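Local atomic coordinates of glycosyl hydrolase (Streptomyces cattleya, PDB entry 7LR8), a protein that probably hydrolyses the beta-1,4 bond of Man-GlcNAc from N-glycan cores, as a family 5 glycoside hydrolase of a soil bacterium. Residues Asn24-His29 with Ser101-Leu106; Arg54-Trp59 with Gly95-Leu100. The protein carries 1 engineered substitution. One frame throughout, in Å; residues are numbered along the deposited sequence.

Contact 1 (Asn24-His29 with Ser101-Leu106). With BMA (beta-D-mannopyranose), chain D; NAG (2-acetamido-2-deoxy-beta-D-glucopyranose), chain C; SO4 (sulfate ion), chain J.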
loop_
_atom_site.group_PDB
_atom_site.type_symbol
_atom_site.label_atom_id
_atom_site.label_comp_id
_atom_site.label_asym_id
_atom_site.label_seq_id
_atom_site.Cartn_x
_atom_site.Cartn_y
_atom_site.Cartn_z
ATOM N N ASN B 24 -18.652 10.148 0.626
ATOM C CA ASN B 24 -17.931 10.563 -0.576
ATOM C C ASN B 24 -16.472 10.146 -0.441
ATOM O O ASN B 24 -15.696 10.783 0.278
ATOM C CB ASN B 24 -18.064 12.067 -0.780
ATOM C CG ASN B 24 -17.778 12.487 -2.202
ATOM O OD1 ASN B 24 -17.092 11.785 -2.949
ATOM N ND2 ASN B 24 -18.327 13.631 -2.598
ATOM N N GLY B 25 -16.084 9.083 -1.149
ATOM C CA GLY B 25 -14.703 8.637 -1.134
ATOM C C GLY B 25 -14.390 7.503 -0.182
ATOM O O GLY B 25 -13.278 6.954 -0.256
ATOM N N TRP B 26 -15.311 7.146 0.713
ATOM C CA TRP B 26 -15.037 6.096 1.707
ATOM C C TRP B 26 -13.790 6.530 2.486
ATOM O O TRP B 26 -13.513 7.728 2.628
ATOM C CB TRP B 26 -14.932 4.738 1.004
ATOM C CG TRP B 26 -14.903 3.521 1.905
ATOM C CD1 TRP B 26 -15.912 3.070 2.712
ATOM C CD2 TRP B 26 -13.833 2.571 2.034
ATOM N NE1 TRP B 26 -15.530 1.921 3.358
ATOM C CE2 TRP B 26 -14.254 1.595 2.964
ATOM C CE3 TRP B 26 -12.547 2.473 1.479
ATOM C CZ2 TRP B 26 -13.447 0.522 3.339
ATOM C CZ3 TRP B 26 -11.735 1.402 1.854
ATOM C CH2 TRP B 26 -12.189 0.443 2.779
ATOM N N PHE B 27 -13.012 5.586 3.005
ATOM C CA PHE B 27 -11.823 5.994 3.747
ATOM C C PHE B 27 -10.743 6.596 2.864
ATOM O O PHE B 27 -9.780 7.164 3.400
ATOM C CB PHE B 27 -11.280 4.808 4.525
ATOM C CG PHE B 27 -12.266 4.257 5.505
ATOM C CD1 PHE B 27 -12.768 5.058 6.524
ATOM C CD2 PHE B 27 -12.698 2.952 5.405
ATOM C CE1 PHE B 27 -13.695 4.555 7.424
ATOM C CE2 PHE B 27 -13.620 2.438 6.306
ATOM C CZ PHE B 27 -14.111 3.250 7.323
ATOM N N HIS B 28 -10.883 6.506 1.542
ATOM C CA HIS B 28 -9.991 7.246 0.663
ATOM C C HIS B 28 -10.265 8.744 0.687
ATOM O O HIS B 28 -9.574 9.492 -0.017
ATOM C CB HIS B 28 -10.090 6.721 -0.770
ATOM C CG HIS B 28 -9.972 5.229 -0.885
ATOM N ND1 HIS B 28 -8.854 4.534 -0.475
ATOM C CD2 HIS B 28 -10.827 4.302 -1.387
ATOM C CE1 HIS B 28 -9.029 3.245 -0.705
ATOM N NE2 HIS B 28 -10.218 3.076 -1.260
ATOM N N HIS B 29 -11.235 9.212 1.486
ATOM C CA HIS B 29 -11.506 10.643 1.518
ATOM C C HIS B 29 -10.325 11.446 2.068
ATOM O O HIS B 29 -10.244 12.652 1.813
ATOM C CB HIS B 29 -12.777 10.934 2.326
ATOM C CG HIS B 29 -12.582 10.904 3.809
ATOM N ND1 HIS B 29 -13.050 11.907 4.630
ATOM C CD2 HIS B 29 -11.995 9.994 4.620
ATOM C CE1 HIS B 29 -12.743 11.622 5.884
ATOM N NE2 HIS B 29 -12.107 10.465 5.906
ATOM N N SER B 101 -12.482 -3.604 5.979
ATOM C CA SER B 101 -13.519 -4.079 5.054
ATOM C C SER B 101 -12.945 -4.919 3.911
ATOM O O SER B 101 -13.328 -4.757 2.751
ATOM C CB SER B 101 -14.323 -2.902 4.496
ATOM O OG SER B 101 -14.759 -2.039 5.531
ATOM N N SER B 102 -12.031 -5.836 4.260
ATOM C CA SER B 102 -11.381 -6.864 3.431
ATOM C C SER B 102 -10.074 -6.389 2.809
ATOM O O SER B 102 -9.340 -7.214 2.265
ATOM C CB SER B 102 -12.282 -7.428 2.314
ATOM O OG SER B 102 -12.324 -6.545 1.200
ATOM N N PHE B 103 -9.762 -5.098 2.875
ATOM C CA PHE B 103 -8.520 -4.536 2.349
ATOM C C PHE B 103 -7.489 -4.302 3.451
ATOM O O PHE B 103 -7.806 -3.757 4.517
ATOM C CB PHE B 103 -8.785 -3.204 1.641
ATOM C CG PHE B 103 -9.717 -3.317 0.477
ATOM C CD1 PHE B 103 -9.246 -3.716 -0.766
ATOM C CD2 PHE B 103 -11.086 -3.041 0.630
ATOM C CE1 PHE B 103 -10.118 -3.833 -1.845
ATOM C CE2 PHE B 103 -11.946 -3.141 -0.441
ATOM C CZ PHE B 103 -11.461 -3.546 -1.683
ATOM N N ASP B 104 -6.239 -4.661 3.158
ATOM C CA ASP B 104 -5.096 -4.336 4.007
ATOM C C ASP B 104 -4.392 -3.111 3.443
ATOM O O ASP B 104 -3.934 -3.127 2.290
ATOM C CB ASP B 104 -4.106 -5.501 4.074
ATOM C CG ASP B 104 -4.615 -6.677 4.883
ATOM O OD1 ASP B 104 -5.520 -6.505 5.741
ATOM O OD2 ASP B 104 -4.077 -7.784 4.663
ATOM N N PHE B 105 -4.246 -2.074 4.276
ATOM C CA PHE B 105 -3.543 -0.841 3.917
ATOM C C PHE B 105 -2.210 -0.839 4.660
ATOM O O PHE B 105 -2.133 -0.423 5.821
ATOM C CB PHE B 105 -4.398 0.381 4.251
ATOM C CG PHE B 105 -5.664 0.444 3.435
ATOM C CD1 PHE B 105 -5.644 0.930 2.138
ATOM C CD2 PHE B 105 -6.850 -0.049 3.946
ATOM C CE1 PHE B 105 -6.803 0.954 1.354
ATOM C CE2 PHE B 105 -8.014 -0.025 3.180
ATOM C CZ PHE B 105 -7.985 0.478 1.882
ATOM N N LEU B 106 -1.160 -1.314 3.986
ATOM C CA LEU B 106 0.146 -1.449 4.625
ATOM C C LEU B 106 1.138 -0.471 4.025
ATOM O O LEU B 106 1.229 -0.372 2.794
ATOM C CB LEU B 106 0.663 -2.883 4.470
ATOM C CG LEU B 106 -0.150 -3.970 5.184
ATOM C CD1 LEU B 106 0.168 -5.353 4.606
ATOM C CD2 LEU B 106 0.093 -3.933 6.694
HETATM C C1 BMA D . -15.041 -5.779 10.523
HETATM C C2 BMA D . -14.736 -4.259 10.333
HETATM C C3 BMA D . -14.541 -3.982 8.856
HETATM C C4 BMA D . -15.697 -4.666 8.006
HETATM C C5 BMA D . -16.818 -5.229 8.925
HETATM C C6 BMA D . -17.894 -5.981 8.173
HETATM O O2 BMA D . -13.572 -3.861 11.041
HETATM O O3 BMA D . -13.211 -4.374 8.432
HETATM O O4 BMA D . -16.236 -3.699 7.147
HETATM O O5 BMA D . -16.256 -6.180 9.848
HETATM O O6 BMA D . -17.256 -7.103 7.517
HETATM C C1 NAG C . -13.312 -10.556 8.940
HETATM C C2 NAG C . -13.152 -9.504 7.842
HETATM C C3 NAG C . -13.022 -8.104 8.456
HETATM C C4 NAG C . -14.149 -7.826 9.449
HETATM C C5 NAG C . -14.178 -8.963 10.473
HETATM C C6 NAG C . -15.266 -8.863 11.513
HETATM C C7 NAG C . -12.021 -9.857 5.680
HETATM C C8 NAG C . -10.724 -10.214 5.008
HETATM N N2 NAG C . -11.995 -9.815 7.017
HETATM O O1 NAG C . -13.556 -11.789 8.349
HETATM O O3 NAG C . -13.016 -7.121 7.428
HETATM O O4 NAG C . -13.899 -6.562 10.064
HETATM O O5 NAG C . -14.394 -10.203 9.788
HETATM O O6 NAG C . -15.111 -9.870 12.504
HETATM O O7 NAG C . -13.042 -9.610 5.039
HETATM S S SO4 J . -21.334 15.747 -1.052
HETATM O O1 SO4 J . -20.345 16.452 -1.864
HETATM O O2 SO4 J . -21.665 16.562 0.113
HETATM O O3 SO4 J . -22.539 15.511 -1.842
HETATM O O4 SO4 J . -20.781 14.465 -0.618
HETATM O O HOH W 1 -16.672 -0.083 4.983
#
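Trp-26 and Ser-101 share no direct hydrogen bond; a water joins them, accepting the indole N-H of Trp-26 and lying 2.8 Å from Ser-101 OG. The two segments are loops at the mouth of a (beta/alpha)8 barrel, one following strand 15-19, the other forming the tip and return strand of the small hairpin 99-104. Ser-101 and Ser-102 make its two-residue turn, both with positive phi, as in a type I' turn. Trp-26 CG is anti to the backbone N (chi1 -169°), and the indole meets the hairpin along its benzo rim. CZ2 has Ser-101 OG near the ring plane, CZ3 has Phe-105 CZ at 3.9 Å, also at the edge, and CH2 comes 4.2 Å from Phe-103 CD2. One indole face is taken by Phe-27, whose CD2 sits 3.2 Å above its centre. Next to the indole, His-28 and Phe-105 meet rim to rim, His-28 CE1 lying 3.8 Å from Phe-105 CE1 with the planes 72° apart. On the second subunit, His-114 stacks on Phe-103 and is hydrogen-bonded to Ser-102 OG, so the turn is also part of the dimer interface. The same turn binds the mannose, to which Glu-320, Asn-152 and Glu-268 are also hydrogen-bonded. Ser-101 OG is 2.7 Å from mannose O4 and also meets the water; its single proton can go to only one of them at a time. Ser-101 N gives a 2.7 Å bond to mannose O3, its N-H...O angle 162°.

Contact 2 (Arg54-Trp59 with Gly95-Leu100). With NAG (2-acetamido-2-deoxy-beta-D-glucopyranose), chain C; BMA (beta-D-mannopyranose), chain D.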
loop_
_atom_site.group_PDB
_atom_site.type_symbol
_atom_site.label_atom_id
_atom_site.label_comp_id
_atom_site.label_asym_id
_atom_site.label_seq_id
_atom_site.Cartn_x
_atom_site.Cartn_y
_atom_site.Cartn_z
ATOM N N ARG B 54 -16.771 6.504 15.753
ATOM C CA ARG B 54 -15.461 5.869 15.675
ATOM C C ARG B 54 -14.932 6.135 14.276
ATOM O O ARG B 54 -15.646 5.888 13.300
ATOM C CB ARG B 54 -15.584 4.365 15.949
ATOM C CG ARG B 54 -14.374 3.510 15.570
ATOM C CD ARG B 54 -14.373 2.238 16.427
ATOM N NE ARG B 54 -13.298 1.304 16.083
ATOM C CZ ARG B 54 -13.459 0.155 15.420
ATOM N NH1 ARG B 54 -14.668 -0.242 15.019
ATOM N NH2 ARG B 54 -12.412 -0.621 15.190
ATOM N N VAL B 55 -13.717 6.702 14.177
ATOM C CA VAL B 55 -13.208 7.201 12.905
ATOM C C VAL B 55 -11.848 6.583 12.572
ATOM O O VAL B 55 -11.085 6.163 13.447
ATOM C CB VAL B 55 -13.114 8.743 12.875
ATOM C CG1 VAL B 55 -14.455 9.364 13.265
ATOM C CG2 VAL B 55 -12.019 9.241 13.786
ATOM N N PHE B 56 -11.541 6.567 11.279
ATOM C CA PHE B 56 -10.452 5.746 10.747
ATOM C C PHE B 56 -9.494 6.501 9.838
ATOM O O PHE B 56 -9.775 6.672 8.636
ATOM C CB PHE B 56 -11.028 4.550 10.001
ATOM C CG PHE B 56 -11.913 3.695 10.847
ATOM C CD1 PHE B 56 -11.366 2.723 11.676
ATOM C CD2 PHE B 56 -13.293 3.852 10.806
ATOM C CE1 PHE B 56 -12.185 1.926 12.455
ATOM C CE2 PHE B 56 -14.111 3.057 11.601
ATOM C CZ PHE B 56 -13.539 2.092 12.424
ATOM N N PRO B 57 -8.335 6.903 10.358
ATOM C CA PRO B 57 -7.205 7.239 9.486
ATOM C C PRO B 57 -6.827 6.042 8.632
ATOM O O PRO B 57 -7.050 4.889 9.012
ATOM C CB PRO B 57 -6.073 7.570 10.470
ATOM C CG PRO B 57 -6.718 7.847 11.770
ATOM C CD PRO B 57 -8.058 7.130 11.785
ATOM N N LEU B 58 -6.241 6.322 7.470
ATOM C CA LEU B 58 -5.552 5.306 6.676
ATOM C C LEU B 58 -4.065 5.445 6.986
ATOM O O LEU B 58 -3.448 6.459 6.647
ATOM C CB LEU B 58 -5.818 5.476 5.186
ATOM C CG LEU B 58 -7.187 5.019 4.680
ATOM C CD1 LEU B 58 -7.255 5.127 3.163
ATOM C CD2 LEU B 58 -7.484 3.597 5.130
ATOM N N TRP B 59 -3.504 4.435 7.657
ATOM C CA TRP B 59 -2.124 4.509 8.145
ATOM C C TRP B 59 -1.112 4.857 7.057
ATOM O O TRP B 59 -0.331 5.804 7.263
ATOM C CB TRP B 59 -1.800 3.188 8.854
ATOM C CG TRP B 59 -0.405 3.096 9.453
ATOM C CD1 TRP B 59 0.374 4.132 9.926
ATOM C CD2 TRP B 59 0.347 1.896 9.678
ATOM N NE1 TRP B 59 1.572 3.636 10.404
ATOM C CE2 TRP B 59 1.586 2.273 10.249
ATOM C CE3 TRP B 59 0.111 0.541 9.417
ATOM C CZ2 TRP B 59 2.562 1.342 10.594
ATOM C CZ3 TRP B 59 1.080 -0.384 9.766
ATOM C CH2 TRP B 59 2.298 0.022 10.336
ATOM N N GLY B 95 -6.082 3.897 15.267
ATOM C CA GLY B 95 -4.841 4.298 14.633
ATOM C C GLY B 95 -4.371 3.464 13.455
ATOM O O GLY B 95 -4.255 3.966 12.332
ATOM N N LEU B 96 -4.087 2.183 13.689
ATOM C CA LEU B 96 -3.352 1.370 12.715
ATOM C C LEU B 96 -4.302 0.599 11.792
ATOM O O LEU B 96 -4.589 -0.582 11.998
ATOM C CB LEU B 96 -2.414 0.424 13.453
ATOM C CG LEU B 96 -1.292 1.148 14.220
ATOM C CD1 LEU B 96 -0.549 0.172 15.111
ATOM C CD2 LEU B 96 -0.327 1.803 13.241
ATOM N N GLN B 97 -4.774 1.282 10.732
ATOM C CA GLN B 97 -5.459 0.644 9.599
ATOM C C GLN B 97 -4.510 0.722 8.409
ATOM O O GLN B 97 -4.430 1.755 7.741
ATOM C CB GLN B 97 -6.788 1.316 9.256
ATOM C CG GLN B 97 -7.889 1.094 10.272
ATOM C CD GLN B 97 -7.626 1.912 11.524
ATOM O OE1 GLN B 97 -7.490 1.366 12.612
ATOM N NE2 GLN B 97 -7.516 3.225 11.359
ATOM N N GLY B 98 -3.847 -0.387 8.102
ATOM C CA GLY B 98 -4.195 -1.668 8.683
ATOM C C GLY B 98 -5.349 -2.251 7.894
ATOM O O GLY B 98 -5.482 -2.001 6.693
ATOM N N HIS B 99 -6.229 -2.985 8.559
ATOM C CA HIS B 99 -7.314 -3.678 7.874
ATOM C C HIS B 99 -8.617 -2.883 7.905
ATOM O O HIS B 99 -9.035 -2.410 8.965
ATOM C CB HIS B 99 -7.564 -5.048 8.489
ATOM C CG HIS B 99 -8.535 -5.859 7.695
ATOM N ND1 HIS B 99 -8.158 -6.539 6.560
ATOM C CD2 HIS B 99 -9.877 -6.030 7.812
ATOM C CE1 HIS B 99 -9.215 -7.139 6.039
ATOM N NE2 HIS B 99 -10.271 -6.842 6.778
ATOM N N LEU B 100 -9.269 -2.776 6.752
ATOM C CA LEU B 100 -10.613 -2.210 6.677
ATOM C C LEU B 100 -11.406 -2.911 5.585
ATOM O O LEU B 100 -11.052 -2.805 4.404
ATOM C CB LEU B 100 -10.561 -0.702 6.401
ATOM C CG LEU B 100 -10.178 0.230 7.557
ATOM C CD1 LEU B 100 -9.886 1.634 7.033
ATOM C CD2 LEU B 100 -11.284 0.258 8.610
HETATM C C1 NAG C . -13.312 -10.556 8.940
HETATM C C2 NAG C . -13.152 -9.504 7.842
HETATM C C3 NAG C . -13.022 -8.104 8.456
HETATM C C4 NAG C . -14.149 -7.826 9.449
HETATM C C5 NAG C . -14.178 -8.963 10.473
HETATM C C6 NAG C . -15.266 -8.863 11.513
HETATM C C7 NAG C . -12.021 -9.857 5.680
HETATM C C8 NAG C . -10.724 -10.214 5.008
HETATM N N2 NAG C . -11.995 -9.815 7.017
HETATM O O1 NAG C . -13.556 -11.789 8.349
HETATM O O3 NAG C . -13.016 -7.121 7.428
HETATM O O4 NAG C . -13.899 -6.562 10.064
HETATM O O5 NAG C . -14.394 -10.203 9.788
HETATM O O6 NAG C . -15.111 -9.870 12.504
HETATM O O7 NAG C . -13.042 -9.610 5.039
HETATM C C1 BMA D . -15.041 -5.779 10.523
HETATM C C2 BMA D . -14.736 -4.259 10.333
HETATM C C3 BMA D . -14.541 -3.982 8.856
HETATM C C4 BMA D . -15.697 -4.666 8.006
HETATM C C5 BMA D . -16.818 -5.229 8.925
HETATM C C6 BMA D . -17.894 -5.981 8.173
HETATM O O2 BMA D . -13.572 -3.861 11.041
HETATM O O3 BMA D . -13.211 -4.374 8.432
HETATM O O4 BMA D . -16.236 -3.699 7.147
HETATM O O5 BMA D . -16.256 -6.180 9.848
HETATM O O6 BMA D . -17.256 -7.103 7.517
#
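Trp-59 and Gln-97 bring their CA atoms to 5.3 Å where the chain leaves the neighbouring parallel strands 52-55 and 90-94 of the (beta/alpha)8 barrel, and Trp-59 N, in the first turn of helix 59-62, hydrogen-bonds to Gln-97 O at 2.8 Å. On the other side the chain kinks through an inverse gamma turn centred on Leu-96, then a cis peptide between Gln-97 and Gly-98. The Gln-97 side chain bends at chi2 (73°), and its NE2 reaches Pro-57 O at 2.9 Å, in the carbonyl plane and on a lone pair. Asp-94 O takes a further bond from NE2 and Asn-152 N gives one to OE1, so this buried amide is gripped at both ends and its flip is fixed. Phe-56 meets it edge on, CD1 lying 3.8 Å from Gln-97 CD, with ring and amide planes nearly perpendicular. Over one face of the same ring, offset toward the rim, sits Leu-100 CD2; the other methyl, CD1, packs 3.6 Å from Leu-58 CD2. Phe-56 CZ lies over the guanidinium of Arg-54, whose NH1 is salt-bridged to the mannose-binding Glu-268. Leu-96 CD2 makes a CH-pi contact over the Trp-59 five-membered ring, 3.7 Å from its centroid, while Trp-59 NE1 is hydrogen-bonded to Gln-63 OE1. At the pocket, His-99 and the GlcNAc O3 share a hydrogen bond in the plane of the imidazole, 2.8 Å from NE2.

How the contacts relate
From the N terminus, the chain passes strand 15-19 and enters 24-29, the first half of contact 1. It then runs through helix 35-46 and strand 52-55 into 54-59, and by way of helix 71-86 and strand 90-94 reaches 95-100, which closes contact 2. Contact 1 closes immediately afterwards at 101-106, so the smaller loop is nested inside the larger. The hairpin ties the two together: Phe-105 N lies 2.7 Å from Gly-98 O, and Asp-104 OD1 lies 2.8 Å from His-99 ND1. Phe-27 bridges the opening segments, CE1 packing 3.5 Å from Phe-56 CD2. The loops after three barrel strands thus meet near the disaccharide, which the second segment of each contact touches.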